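Local coordinates for FAD-binding PCMH-type domain-containing protein (Gibberella zeae, PDB 6YJO), which binds FAD covalently and probably acts as an oxygen-dependent oxidoreductase, perhaps on oligosaccharides, at residues P48-S51 / A52-K56; N251-E254 / A255-G258; T356-Q359 / V360-F363; F435-L438 / K439-D443; E468-V471 / K472-G476. All coordinates share one frame; numbering follows the deposited sequence.

Contact 1. Residues P48-S51 / A52-K56; sequences PRDS and AQWVK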
loop_
_atom_site.group_PDB
_atom_site.type_symbol
_atom_site.label_atom_id
_atom_site.label_comp_id
_atom_site.label_asym_id
_atom_site.label_seq_id
_atom_site.Cartn_x
_atom_site.Cartn_y
_atom_site.Cartn_z
ATOM N N PRO A 48 22.647 17.670 -7.430
ATOM C CA PRO A 48 22.752 19.084 -7.824
ATOM C C PRO A 48 21.539 19.528 -8.627
ATOM O O PRO A 48 21.036 18.802 -9.489
ATOM C CB PRO A 48 24.039 19.124 -8.661
ATOM C CG PRO A 48 24.223 17.729 -9.151
ATOM C CD PRO A 48 23.674 16.839 -8.075
ATOM N N ARG A 49 21.073 20.739 -8.329
ATOM C CA ARG A 49 19.865 21.267 -8.948
ATOM C C ARG A 49 19.976 21.264 -10.470
ATOM O O ARG A 49 21.054 21.455 -11.040
ATOM C CB ARG A 49 19.602 22.689 -8.449
ATOM C CG ARG A 49 18.300 23.308 -8.934
ATOM C CD ARG A 49 17.202 23.165 -7.893
ATOM N NE ARG A 49 15.987 23.881 -8.273
ATOM C CZ ARG A 49 14.929 24.031 -7.481
ATOM N NH1 ARG A 49 14.934 23.517 -6.259
ATOM N NH2 ARG A 49 13.866 24.699 -7.911
ATOM N N ASP A 50 18.838 21.030 -11.125
ATOM C CA ASP A 50 18.708 21.165 -12.581
ATOM C C ASP A 50 19.830 20.454 -13.336
ATOM O O ASP A 50 20.201 20.852 -14.444
ATOM C CB ASP A 50 18.646 22.640 -12.985
ATOM C CG ASP A 50 17.494 23.370 -12.330
ATOM O OD1 ASP A 50 16.393 22.783 -12.244
ATOM O OD2 ASP A 50 17.691 24.524 -11.892
ATOM N N SER A 51 20.382 19.397 -12.747
ATOM C CA SER A 51 21.339 18.553 -13.442
ATOM C C SER A 51 20.591 17.464 -14.209
ATOM O O SER A 51 19.364 17.351 -14.142
ATOM C CB SER A 51 22.338 17.946 -12.458
ATOM O OG SER A 51 21.682 17.149 -11.488
ATOM N N ALA A 52 21.337 16.649 -14.959
ATOM C CA ALA A 52 20.717 15.521 -15.647
ATOM C C ALA A 52 20.058 14.573 -14.655
ATOM O O ALA A 52 18.928 14.119 -14.874
ATOM C CB ALA A 52 21.753 14.779 -16.489
ATOM N N GLN A 53 20.744 14.262 -13.552
ATOM C CA GLN A 53 20.158 13.380 -12.548
ATOM C C GLN A 53 18.951 14.025 -11.878
ATOM O O GLN A 53 17.995 13.326 -11.520
ATOM C CB GLN A 53 21.208 13.004 -11.502
ATOM C CG GLN A 53 20.736 11.982 -10.479
ATOM C CD GLN A 53 20.204 10.717 -11.122
ATOM O OE1 GLN A 53 20.684 10.291 -12.173
ATOM N NE2 GLN A 53 19.198 10.115 -10.498
ATOM N N TRP A 54 18.976 15.350 -11.701
ATOM C CA TRP A 54 17.832 16.040 -11.115
ATOM C C TRP A 54 16.577 15.858 -11.960
ATOM O O TRP A 54 15.472 15.761 -11.415
ATOM C CB TRP A 54 18.145 17.529 -10.947
ATOM C CG TRP A 54 16.979 18.337 -10.439
ATOM C CD1 TRP A 54 15.945 18.843 -11.175
ATOM C CD2 TRP A 54 16.732 18.730 -9.082
ATOM N NE1 TRP A 54 15.071 19.523 -10.362
ATOM C CE2 TRP A 54 15.531 19.468 -9.072
ATOM C CE3 TRP A 54 17.410 18.530 -7.874
ATOM C CZ2 TRP A 54 14.994 20.007 -7.901
ATOM C CZ3 TRP A 54 16.876 19.065 -6.716
ATOM C CH2 TRP A 54 15.681 19.793 -6.738
ATOM N N VAL A 55 16.721 15.805 -13.286
ATOM C CA VAL A 55 15.554 15.646 -14.146
ATOM C C VAL A 55 15.059 14.204 -14.113
ATOM O O VAL A 55 13.868 13.948 -14.321
ATOM C CB VAL A 55 15.878 16.107 -15.582
ATOM C CG1 VAL A 55 16.294 14.931 -16.467
ATOM C CG2 VAL A 55 14.692 16.845 -16.176
ATOM N N LYS A 56 15.956 13.249 -13.849
ATOM C CA LYS A 56 15.596 11.841 -13.776
ATOM C C LYS A 56 15.027 11.462 -12.414
ATOM O O LYS A 56 14.257 10.501 -12.327
ATOM C CB LYS A 56 16.832 10.992 -14.094
ATOM C CG LYS A 56 16.555 9.561 -14.541
ATOM C CD LYS A 56 17.851 8.832 -14.871
ATOM C CE LYS A 56 18.429 9.244 -16.219
ATOM N NZ LYS A 56 17.677 8.680 -17.367
#

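Contact 2. Residues N251-E254 / A255-G258; sequences NENE and AVEG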
loop_
_atom_site.group_PDB
_atom_site.type_symbol
_atom_site.label_atom_id
_atom_site.label_comp_id
_atom_site.label_asym_id
_atom_site.label_seq_id
_atom_site.Cartn_x
_atom_site.Cartn_y
_atom_site.Cartn_z
ATOM N N ASN A 251 -23.223 -10.793 -16.738
ATOM C CA ASN A 251 -24.157 -9.709 -16.988
ATOM C C ASN A 251 -24.557 -9.091 -15.651
ATOM O O ASN A 251 -24.243 -9.622 -14.586
ATOM C CB ASN A 251 -25.379 -10.221 -17.761
ATOM C CG ASN A 251 -26.114 -11.337 -17.034
ATOM O OD1 ASN A 251 -26.430 -11.224 -15.853
ATOM N ND2 ASN A 251 -26.377 -12.426 -17.739
ATOM N N GLU A 252 -25.244 -7.946 -15.716
ATOM C CA GLU A 252 -25.585 -7.207 -14.501
ATOM C C GLU A 252 -26.112 -8.120 -13.403
ATOM O O GLU A 252 -25.642 -8.070 -12.263
ATOM C CB GLU A 252 -26.618 -6.123 -14.814
ATOM C CG GLU A 252 -27.083 -5.379 -13.571
ATOM C CD GLU A 252 -27.846 -4.106 -13.886
ATOM O OE1 GLU A 252 -27.737 -3.611 -15.025
ATOM O OE2 GLU A 252 -28.556 -3.604 -12.991
ATOM N N ASN A 253 -27.089 -8.968 -13.731
ATOM C CA ASN A 253 -27.735 -9.778 -12.707
ATOM C C ASN A 253 -26.909 -10.993 -12.308
ATOM O O ASN A 253 -27.057 -11.475 -11.180
ATOM C CB ASN A 253 -29.122 -10.223 -13.172
ATOM C CG ASN A 253 -29.772 -11.176 -12.198
ATOM O OD1 ASN A 253 -30.221 -10.776 -11.125
ATOM N ND2 ASN A 253 -29.820 -12.451 -12.565
ATOM N N GLU A 254 -26.051 -11.505 -13.197
ATOM C CA GLU A 254 -25.080 -12.511 -12.787
ATOM C C GLU A 254 -23.977 -11.925 -11.921
ATOM O O GLU A 254 -23.263 -12.687 -11.262
ATOM C CB GLU A 254 -24.449 -13.191 -14.003
ATOM C CG GLU A 254 -25.295 -14.292 -14.611
ATOM C CD GLU A 254 -24.614 -14.961 -15.786
ATOM O OE1 GLU A 254 -23.676 -14.360 -16.351
ATOM O OE2 GLU A 254 -25.018 -16.088 -16.143
ATOM N N ALA A 255 -23.818 -10.600 -11.916
ATOM C CA ALA A 255 -22.844 -9.944 -11.057
ATOM C C ALA A 255 -23.401 -9.615 -9.677
ATOM O O ALA A 255 -22.646 -9.641 -8.701
ATOM C CB ALA A 255 -22.332 -8.664 -11.720
ATOM N N VAL A 256 -24.698 -9.307 -9.555
ATOM C CA VAL A 256 -25.269 -9.127 -8.220
ATOM C C VAL A 256 -25.223 -10.445 -7.461
ATOM O O VAL A 256 -24.985 -10.469 -6.251
ATOM C CB VAL A 256 -26.705 -8.554 -8.279
ATOM C CG1 VAL A 256 -26.857 -7.515 -9.384
ATOM C CG2 VAL A 256 -27.769 -9.654 -8.398
ATOM N N GLU A 257 -25.423 -11.564 -8.167
ATOM C CA GLU A 257 -25.344 -12.876 -7.532
ATOM C C GLU A 257 -23.897 -13.263 -7.264
ATOM O O GLU A 257 -23.539 -13.633 -6.140
ATOM C CB GLU A 257 -26.026 -13.925 -8.413
ATOM C CG GLU A 257 -27.313 -14.491 -7.837
ATOM C CD GLU A 257 -28.330 -13.415 -7.502
ATOM O OE1 GLU A 257 -28.650 -13.254 -6.305
ATOM O OE2 GLU A 257 -28.802 -12.727 -8.432
ATOM N N GLY A 258 -23.045 -13.175 -8.287
ATOM C CA GLY A 258 -21.670 -13.622 -8.134
ATOM C C GLY A 258 -20.932 -12.895 -7.026
ATOM O O GLY A 258 -20.161 -13.503 -6.279
#

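Contact 3. Residues T356-Q359 / V360-F363; sequences TRNQ and VKSF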
loop_
_atom_site.group_PDB
_atom_site.type_symbol
_atom_site.label_atom_id
_atom_site.label_comp_id
_atom_site.label_asym_id
_atom_site.label_seq_id
_atom_site.Cartn_x
_atom_site.Cartn_y
_atom_site.Cartn_z
ATOM N N THR A 356 -24.957 -5.211 1.320
ATOM C CA THR A 356 -26.310 -5.743 1.276
ATOM C C THR A 356 -26.702 -6.064 -0.163
ATOM O O THR A 356 -26.071 -5.603 -1.116
ATOM C CB THR A 356 -27.302 -4.738 1.866
ATOM O OG1 THR A 356 -27.386 -3.595 1.007
ATOM C CG2 THR A 356 -26.860 -4.299 3.250
ATOM N N ARG A 357 -27.767 -6.859 -0.313
ATOM C CA ARG A 357 -28.267 -7.186 -1.647
ATOM C C ARG A 357 -28.451 -5.929 -2.486
ATOM O O ARG A 357 -28.027 -5.872 -3.645
ATOM C CB ARG A 357 -29.589 -7.954 -1.549
ATOM C CG ARG A 357 -30.271 -8.149 -2.903
ATOM C CD ARG A 357 -31.177 -9.374 -2.938
ATOM N NE ARG A 357 -30.416 -10.621 -2.897
ATOM C CZ ARG A 357 -29.916 -11.240 -3.966
ATOM N NH1 ARG A 357 -30.088 -10.738 -5.184
ATOM N NH2 ARG A 357 -29.237 -12.370 -3.818
ATOM N N ASN A 358 -29.079 -4.902 -1.908
ATOM C CA ASN A 358 -29.395 -3.690 -2.654
ATOM C C ASN A 358 -28.164 -2.833 -2.917
ATOM O O ASN A 358 -28.142 -2.094 -3.908
ATOM C CB ASN A 358 -30.451 -2.879 -1.902
ATOM C CG ASN A 358 -31.688 -3.699 -1.570
ATOM O OD1 ASN A 358 -32.005 -3.916 -0.402
ATOM N ND2 ASN A 358 -32.388 -4.163 -2.605
ATOM N N GLN A 359 -27.144 -2.923 -2.062
ATOM C CA GLN A 359 -25.895 -2.214 -2.318
ATOM C C GLN A 359 -25.144 -2.839 -3.486
ATOM O O GLN A 359 -24.610 -2.122 -4.340
ATOM C CB GLN A 359 -25.037 -2.206 -1.053
ATOM C CG GLN A 359 -25.399 -1.088 -0.099
ATOM C CD GLN A 359 -25.114 -1.436 1.350
ATOM O OE1 GLN A 359 -24.352 -2.351 1.641
ATOM N NE2 GLN A 359 -25.753 -0.713 2.271
ATOM N N VAL A 360 -25.101 -4.174 -3.549
ATOM C CA VAL A 360 -24.454 -4.843 -4.673
ATOM C C VAL A 360 -25.213 -4.568 -5.965
ATOM O O VAL A 360 -24.612 -4.524 -7.044
ATOM C CB VAL A 360 -24.331 -6.357 -4.406
ATOM C CG1 VAL A 360 -23.548 -7.039 -5.522
ATOM C CG2 VAL A 360 -23.660 -6.612 -3.065
ATOM N N LYS A 361 -26.534 -4.369 -5.884
ATOM C CA LYS A 361 -27.316 -4.082 -7.084
ATOM C C LYS A 361 -27.044 -2.670 -7.593
ATOM O O LYS A 361 -27.004 -2.444 -8.807
ATOM C CB LYS A 361 -28.809 -4.290 -6.802
ATOM C CG LYS A 361 -29.204 -5.757 -6.663
ATOM C CD LYS A 361 -30.563 -5.948 -5.988
ATOM C CE LYS A 361 -31.734 -5.588 -6.899
ATOM N NZ LYS A 361 -33.050 -5.902 -6.265
ATOM N N SER A 362 -26.834 -1.711 -6.684
ATOM C CA SER A 362 -26.523 -0.345 -7.099
ATOM C C SER A 362 -25.157 -0.273 -7.771
ATOM O O SER A 362 -24.985 0.453 -8.756
ATOM C CB SER A 362 -26.579 0.597 -5.895
ATOM O OG SER A 362 -26.168 1.906 -6.255
ATOM N N PHE A 363 -24.176 -1.015 -7.251
ATOM C CA PHE A 363 -22.855 -1.034 -7.870
ATOM C C PHE A 363 -22.917 -1.629 -9.270
ATOM O O PHE A 363 -22.341 -1.080 -10.213
ATOM C CB PHE A 363 -21.880 -1.823 -6.992
ATOM C CG PHE A 363 -20.574 -2.148 -7.668
ATOM C CD1 PHE A 363 -19.736 -1.139 -8.110
ATOM C CD2 PHE A 363 -20.183 -3.465 -7.855
ATOM C CE1 PHE A 363 -18.536 -1.435 -8.731
ATOM C CE2 PHE A 363 -18.983 -3.769 -8.475
ATOM C CZ PHE A 363 -18.158 -2.750 -8.914
#

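Contact 4. Residues F435-L438 / K439-D443; sequences FTVL and KRFRD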
loop_
_atom_site.group_PDB
_atom_site.type_symbol
_atom_site.label_atom_id
_atom_site.label_comp_id
_atom_site.label_asym_id
_atom_site.label_seq_id
_atom_site.Cartn_x
_atom_site.Cartn_y
_atom_site.Cartn_z
ATOM N N PHE A 435 -11.840 11.400 -12.960
ATOM C CA PHE A 435 -12.211 11.509 -11.550
ATOM C C PHE A 435 -13.690 11.201 -11.342
ATOM O O PHE A 435 -14.064 10.577 -10.343
ATOM C CB PHE A 435 -11.892 12.909 -11.015
ATOM C CG PHE A 435 -10.462 13.339 -11.210
ATOM C CD1 PHE A 435 -9.412 12.472 -10.965
ATOM C CD2 PHE A 435 -10.177 14.626 -11.627
ATOM C CE1 PHE A 435 -8.097 12.884 -11.141
ATOM C CE2 PHE A 435 -8.870 15.041 -11.807
ATOM C CZ PHE A 435 -7.830 14.170 -11.563
ATOM N N THR A 436 -14.550 11.635 -12.270
ATOM C CA THR A 436 -15.988 11.433 -12.107
ATOM C C THR A 436 -16.355 9.954 -12.129
ATOM O O THR A 436 -17.182 9.503 -11.328
ATOM C CB THR A 436 -16.757 12.170 -13.204
ATOM O OG1 THR A 436 -16.428 13.564 -13.182
ATOM C CG2 THR A 436 -18.257 11.993 -12.998
ATOM N N VAL A 437 -15.765 9.184 -13.045
ATOM C CA VAL A 437 -16.217 7.811 -13.253
ATOM C C VAL A 437 -15.843 6.934 -12.065
ATOM O O VAL A 437 -16.648 6.110 -11.613
ATOM C CB VAL A 437 -15.652 7.268 -14.579
ATOM C CG1 VAL A 437 -14.130 7.118 -14.509
ATOM C CG2 VAL A 437 -16.327 5.956 -14.946
ATOM N N LEU A 438 -14.629 7.093 -11.531
ATOM C CA LEU A 438 -14.239 6.298 -10.370
ATOM C C LEU A 438 -15.044 6.688 -9.134
ATOM O O LEU A 438 -15.418 5.822 -8.334
ATOM C CB LEU A 438 -12.739 6.439 -10.098
ATOM C CG LEU A 438 -11.759 5.761 -11.067
ATOM C CD1 LEU A 438 -10.395 5.598 -10.408
ATOM C CD2 LEU A 438 -12.274 4.415 -11.562
ATOM N N LYS A 439 -15.319 7.982 -8.956
ATOM C CA LYS A 439 -16.135 8.408 -7.824
ATOM C C LYS A 439 -17.569 7.910 -7.963
ATOM O O LYS A 439 -18.188 7.500 -6.974
ATOM C CB LYS A 439 -16.107 9.933 -7.698
ATOM C CG LYS A 439 -16.850 10.480 -6.477
ATOM C CD LYS A 439 -16.589 11.974 -6.295
ATOM C CE LYS A 439 -17.424 12.574 -5.170
ATOM N NZ LYS A 439 -18.581 13.364 -5.681
ATOM N N ARG A 440 -18.114 7.944 -9.181
ATOM C CA ARG A 440 -19.454 7.411 -9.406
ATOM C C ARG A 440 -19.519 5.929 -9.056
ATOM O O ARG A 440 -20.518 5.460 -8.496
ATOM C CB ARG A 440 -19.869 7.654 -10.859
ATOM C CG ARG A 440 -21.092 6.872 -11.310
ATOM C CD ARG A 440 -21.631 7.387 -12.640
ATOM N NE ARG A 440 -20.563 7.656 -13.604
ATOM C CZ ARG A 440 -20.367 8.815 -14.232
ATOM N NH1 ARG A 440 -21.174 9.851 -14.034
ATOM N NH2 ARG A 440 -19.357 8.933 -15.082
ATOM N N PHE A 441 -18.466 5.174 -9.374
ATOM C CA PHE A 441 -18.418 3.773 -8.966
ATOM C C PHE A 441 -18.341 3.653 -7.448
ATOM O O PHE A 441 -19.116 2.911 -6.832
ATOM C CB PHE A 441 -17.218 3.070 -9.608
ATOM C CG PHE A 441 -17.312 2.921 -11.103
ATOM C CD1 PHE A 441 -18.526 3.030 -11.764
ATOM C CD2 PHE A 441 -16.173 2.658 -11.847
ATOM C CE1 PHE A 441 -18.599 2.885 -13.137
ATOM C CE2 PHE A 441 -16.242 2.513 -13.216
ATOM C CZ PHE A 441 -17.456 2.627 -13.863
ATOM N N ARG A 442 -17.403 4.373 -6.831
ATOM C CA ARG A 442 -17.217 4.278 -5.387
ATOM C C ARG A 442 -18.486 4.666 -4.634
ATOM O O ARG A 442 -18.885 3.983 -3.683
ATOM C CB ARG A 442 -16.030 5.150 -4.963
ATOM C CG ARG A 442 -16.025 5.574 -3.501
ATOM C CD ARG A 442 -14.665 6.132 -3.081
ATOM N NE ARG A 442 -14.759 7.493 -2.552
ATOM C CZ ARG A 442 -14.502 8.600 -3.247
ATOM N NH1 ARG A 442 -14.123 8.536 -4.519
ATOM N NH2 ARG A 442 -14.622 9.784 -2.663
ATOM N N ASP A 443 -19.144 5.750 -5.049
ATOM C CA ASP A 443 -20.343 6.192 -4.343
ATOM C C ASP A 443 -21.480 5.187 -4.484
ATOM O O ASP A 443 -22.247 4.977 -3.538
ATOM C CB ASP A 443 -20.783 7.559 -4.859
ATOM C CG ASP A 443 -19.776 8.645 -4.551
ATOM O OD1 ASP A 443 -19.000 8.477 -3.587
ATOM O OD2 ASP A 443 -19.757 9.664 -5.271
#

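Contact 5. Residues E468-V471 / K472-G476; sequences EEAV and KRYYG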
loop_
_atom_site.group_PDB
_atom_site.type_symbol
_atom_site.label_atom_id
_atom_site.label_comp_id
_atom_site.label_asym_id
_atom_site.label_seq_id
_atom_site.Cartn_x
_atom_site.Cartn_y
_atom_site.Cartn_z
ATOM N N GLU A 468 -9.576 16.446 5.704
ATOM C CA GLU A 468 -10.545 15.981 6.696
ATOM C C GLU A 468 -11.173 14.657 6.277
ATOM O O GLU A 468 -11.294 13.738 7.095
ATOM C CB GLU A 468 -11.631 17.040 6.951
ATOM C CG GLU A 468 -11.987 17.976 5.790
ATOM C CD GLU A 468 -13.479 18.314 5.735
ATOM O OE1 GLU A 468 -14.015 18.539 4.627
ATOM O OE2 GLU A 468 -14.118 18.347 6.807
ATOM N N GLU A 469 -11.566 14.529 5.007
ATOM C CA GLU A 469 -12.206 13.295 4.561
ATOM C C GLU A 469 -11.202 12.156 4.464
ATOM O O GLU A 469 -11.495 11.023 4.868
ATOM C CB GLU A 469 -12.890 13.516 3.213
ATOM C CG GLU A 469 -13.577 12.281 2.640
ATOM C CD GLU A 469 -14.829 11.893 3.407
ATOM O OE1 GLU A 469 -15.139 12.559 4.423
ATOM O OE2 GLU A 469 -15.508 10.927 2.993
ATOM N N ALA A 470 -10.011 12.435 3.932
ATOM C CA ALA A 470 -9.029 11.376 3.729
ATOM C C ALA A 470 -8.616 10.752 5.056
ATOM O O ALA A 470 -8.644 9.526 5.213
ATOM C CB ALA A 470 -7.807 11.925 2.995
ATOM N N VAL A 471 -8.231 11.582 6.029
ATOM C CA VAL A 471 -7.766 11.035 7.299
ATOM C C VAL A 471 -8.918 10.389 8.061
ATOM O O VAL A 471 -8.705 9.445 8.833
ATOM C CB VAL A 471 -7.062 12.125 8.136
ATOM C CG1 VAL A 471 -5.855 12.678 7.382
ATOM C CG2 VAL A 471 -8.021 13.251 8.523
ATOM N N LYS A 472 -10.148 10.873 7.866
ATOM C CA LYS A 472 -11.302 10.197 8.453
ATOM C C LYS A 472 -11.407 8.759 7.957
ATOM O O LYS A 472 -11.685 7.842 8.739
ATOM C CB LYS A 472 -12.590 10.962 8.136
ATOM C CG LYS A 472 -13.871 10.140 8.324
ATOM C CD LYS A 472 -15.122 11.014 8.331
ATOM C CE LYS A 472 -16.394 10.169 8.364
ATOM N NZ LYS A 472 -17.520 10.850 9.065
ATOM N N ARG A 473 -11.177 8.544 6.661
ATOM C CA ARG A 473 -11.421 7.252 6.032
ATOM C C ARG A 473 -10.225 6.313 6.127
ATOM O O ARG A 473 -10.410 5.102 6.300
ATOM C CB ARG A 473 -11.808 7.455 4.564
ATOM C CG ARG A 473 -13.078 8.270 4.364
ATOM C CD ARG A 473 -14.314 7.559 4.899
ATOM N NE ARG A 473 -15.501 8.406 4.815
ATOM C CZ ARG A 473 -16.681 8.106 5.351
ATOM N NH1 ARG A 473 -16.848 6.971 6.020
ATOM N NH2 ARG A 473 -17.698 8.950 5.219
ATOM N N TYR A 474 -8.998 6.831 6.008
ATOM C CA TYR A 474 -7.834 5.954 6.120
ATOM C C TYR A 474 -7.633 5.488 7.557
ATOM O O TYR A 474 -7.281 4.325 7.796
ATOM C CB TYR A 474 -6.562 6.659 5.647
ATOM C CG TYR A 474 -6.594 7.274 4.267
ATOM C CD1 TYR A 474 -7.551 6.916 3.324
ATOM C CD2 TYR A 474 -5.638 8.212 3.904
ATOM C CE1 TYR A 474 -7.557 7.496 2.063
ATOM C CE2 TYR A 474 -5.633 8.789 2.651
ATOM C CZ TYR A 474 -6.595 8.432 1.737
ATOM O OH TYR A 474 -6.597 9.006 0.488
ATOM N N TYR A 475 -7.844 6.382 8.523
ATOM C CA TYR A 475 -7.414 6.164 9.894
ATOM C C TYR A 475 -8.556 6.082 10.896
ATOM O O TYR A 475 -8.312 5.712 12.050
ATOM C CB TYR A 475 -6.438 7.279 10.306
ATOM C CG TYR A 475 -5.319 7.443 9.301
ATOM C CD1 TYR A 475 -4.562 6.352 8.900
ATOM C CD2 TYR A 475 -5.050 8.670 8.718
ATOM C CE1 TYR A 475 -3.550 6.483 7.966
ATOM C CE2 TYR A 475 -4.040 8.809 7.785
ATOM C CZ TYR A 475 -3.295 7.713 7.412
ATOM O OH TYR A 475 -2.292 7.849 6.483
ATOM N N GLY A 476 -9.779 6.411 10.500
ATOM C CA GLY A 476 -10.930 6.091 11.328
ATOM C C GLY A 476 -10.823 6.670 12.725
ATOM O O GLY A 476 -10.494 7.846 12.914
#

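Contact 1. Residues P48-S51 / A52-K56
Ser-51 and Trp-54 meet in a helix N-cap at the protein surface, where a type II beta turn from Pro-48 to Ser-51 runs straight into helix 52-57. The cap is a side-chain bond: Trp-54 N donates to Ser-51 OG over 3.3 Å, with an N-H...O angle of 152°. Ser-51 OG in turn gives its proton to Pro-48 O at 2.7 Å, so the hydroxyl ties the carbonyl that starts the turn to the first turn of the helix. A chi1 of 60° sets OG between the backbone N and the carbonyl carbon of its own residue, where it can meet both Trp-54 N and Pro-48 O. Behind the cap, Val-55 N bonds to Ser-51 O at 3.2 Å and begins the helical ladder.

The buried indole of Trp-54 folds back under the turn, with Ile-47 and Pro-69 also touching it. Asp-50 N sits over the ring face near its rim, 3.3 Å from Trp-54 CG. The bent chain of Arg-49 lies over the same ring, its guanidinium plane 30° from the indole, and NH1 reaches on to a weak bond with Ala-70 O. Arg-49 CD makes a CH-pi contact, 4.0 Å from the centroid of the six-membered ring of Trp-54.

Contact 2. Residues N251-E254 / A255-G258
Asn-251 O accepts from Ala-255 N at 2.9 Å, and the i to i+4 ladder of helix 252-268 climbs from there through Val-256 N to Glu-252 O and Gly-258 N to Glu-254 O. This is a helix N-terminus with an asparagine N-cap: Glu-254 N donates to Asn-251 OD1 at 2.7 Å, with an N-H...O angle of 158°. Ala-255 N also has a weak second bond to Glu-252 O, and the rung from Glu-257 N to Asn-253 O is weak as well, so the first turn is held unevenly.

Asn-253 and Glu-257 lie side by side and point the same way, their amide and carboxylate planes 53° apart. Asn-253 OD1 and Glu-257 OE2 are 3.6 Å apart, both oxygens, and this approach is no hydrogen bond. The polar partner of Glu-257 lies elsewhere: its OE1 forms a salt bridge with Arg-357 NH2 at the start of helix 357-371. Ala-255 and Val-256 also pack on that helix, against Phe-368 and Ala-364 respectively. Val-256 straddles the preceding turn with its two methyls. Its chi1, measured to CG1, is -38°, which puts CG1 beside the backbone N and CG2 between N and the carbonyl carbon. CG1 of Val-256 approaches Glu-252 O at 3.2 Å, while its CG2 rests 3.4 Å from Asn-253 O.

Contact 3. Residues T356-Q359 / V360-F363
A capping box opens helix 357-371, and the first rung of the helix, Val-360 N to Thr-356 O at 3.0 Å, follows directly from it. The box is reciprocal. Gln-359 N donates to Thr-356 OG1 at 3.2 Å, and Thr-356 N returns a nearly straight bond to Gln-359 OE1 at 2.9 Å, with an N-H...O angle of 173°. That donor stands above the plane of the glutamine carbonyl. The extended outer chain of Gln-359, with CG beside its own backbone N (chi1 -84°), carries the amide back to the helix start.

Along the same first turn, Arg-357 and Lys-361 cross through their aliphatic parts, Arg-357 CG meeting Lys-361 CD at 3.8 Å. Lys-361 CG comes within 3.2 Å of Arg-357 O, so the lysine methylenes lie across the end of that carbonyl. The two charged ends part: Lys-361 NZ turns to the side of Asn-358, whereas the guanidinium of Arg-357, bent at chi3, reaches Glu-257 on helix 252-268. Val-360 packs on Leu-259 and Leu-260 of that helix, and Ser-362 OG bonds to Ser-444 O on helix 431-446.

The carboxylate of Glu-257 probably balances the charge of Arg-357, while Lys-361 NZ stays 5.8 Å from Arg-357 NH1, so the two like-charged ends do not touch.

Contact 4. Residues F435-L438 / K439-D443
Arg-440 N donates to Thr-436 O at 2.8 Å and Arg-442 N to Leu-438 O at 2.9 Å, two rungs of the regular i to i+4 ladder in helix 431-446. Their N-H...O angles, 159° and 167°, mark this as a mid-helix turn with little distortion. Outside the ladder, Arg-442 forms a salt bridge with Asp-462, and Thr-436 OG1 bonds back to Asn-432 O. Lys-439 NZ and Asp-443 OD2 form a long salt bridge.

On the exposed side, Arg-440 bends at chi3 and brings its guanidinium back over the preceding turn. There the methyl Thr-436 CG2 lies 3.8 Å from Arg-440 NH1, a contact of carbon with charge, not a bond.

The buried side is packed between the seven-stranded antiparallel sheet and helix 357-371: Leu-438 lies on strands 346-352 and 417-423, Val-437 and Phe-441 touch Asn-370, and Phe-441 meets Trp-380 edge-to-face. Val-437 and Phe-441 run alongside each other. A chi1 of -67° turns the Phe-441 ring back along the helix, so that Val-437 O lies over one face, toward the rim, 3.3 Å from Phe-441 CG. At the far end of the ring, Phe-441 CZ touches the methyl Val-437 CG2 at 3.7 Å.

Contact 5. Residues E468-V471 / K472-G476
Glu-468 meets Lys-472 through the backbone, Lys-472 N donating to Glu-468 O. Next, Glu-469 makes a salt bridge: Arg-473 NE bonds to Glu-469 OE2 at 3.1 Å with an N-H...O angle of 169°. The oxygen lies near the guanidinium plane, yet is met from above its own carboxylate plane, the two groups being turned 70° apart. Asp-451 takes Arg-473 NH2 and also Lys-472 NZ, so two carboxylates share the arginine.

Ala-470 O receives Tyr-474 N at 2.8 Å and lies beneath one face of that ring, 3.2 Å from Tyr-474 CG. Ala-470 CB adds an off-centre CH-pi contact, 4.2 Å from the ring centroid. Val-471 CB then touches Tyr-475 CD2 at 4.0 Å.

Gly-476 is the first residue to leave helical phi/psi, with positive phi. Helix 467-475 belongs to the berberine-like region near the cofactor site: the Tyr-474 side chain is about 6 Å from that of FAD-binding Tyr-457, and the Tyr-475 side chain about 8 Å from the bound FAD.

How the contacts relate
All five contacts are local, within or at the start of a helix, yet their settings differ. Contact 1 is a surface cap on a short helix, its centre about 52 and 51 Å from the centres of contacts 2 and 3, on the other side of the chain's centre. Contacts 2 and 3 are both N-termini, a single cap beside a reciprocal box, and they pack against each other, for example Val-256 CG1 on Lys-361 CG at 4.0 Å. Contact 4 lacks a cap and packs aromatic and aliphatic groups on the sheet; it meets contact 3 where Phe-363 approaches Phe-441 O. Contact 5, nearest the chain's centre, combines charge pairing around a buried arginine with tyrosine packing close to the cofactor.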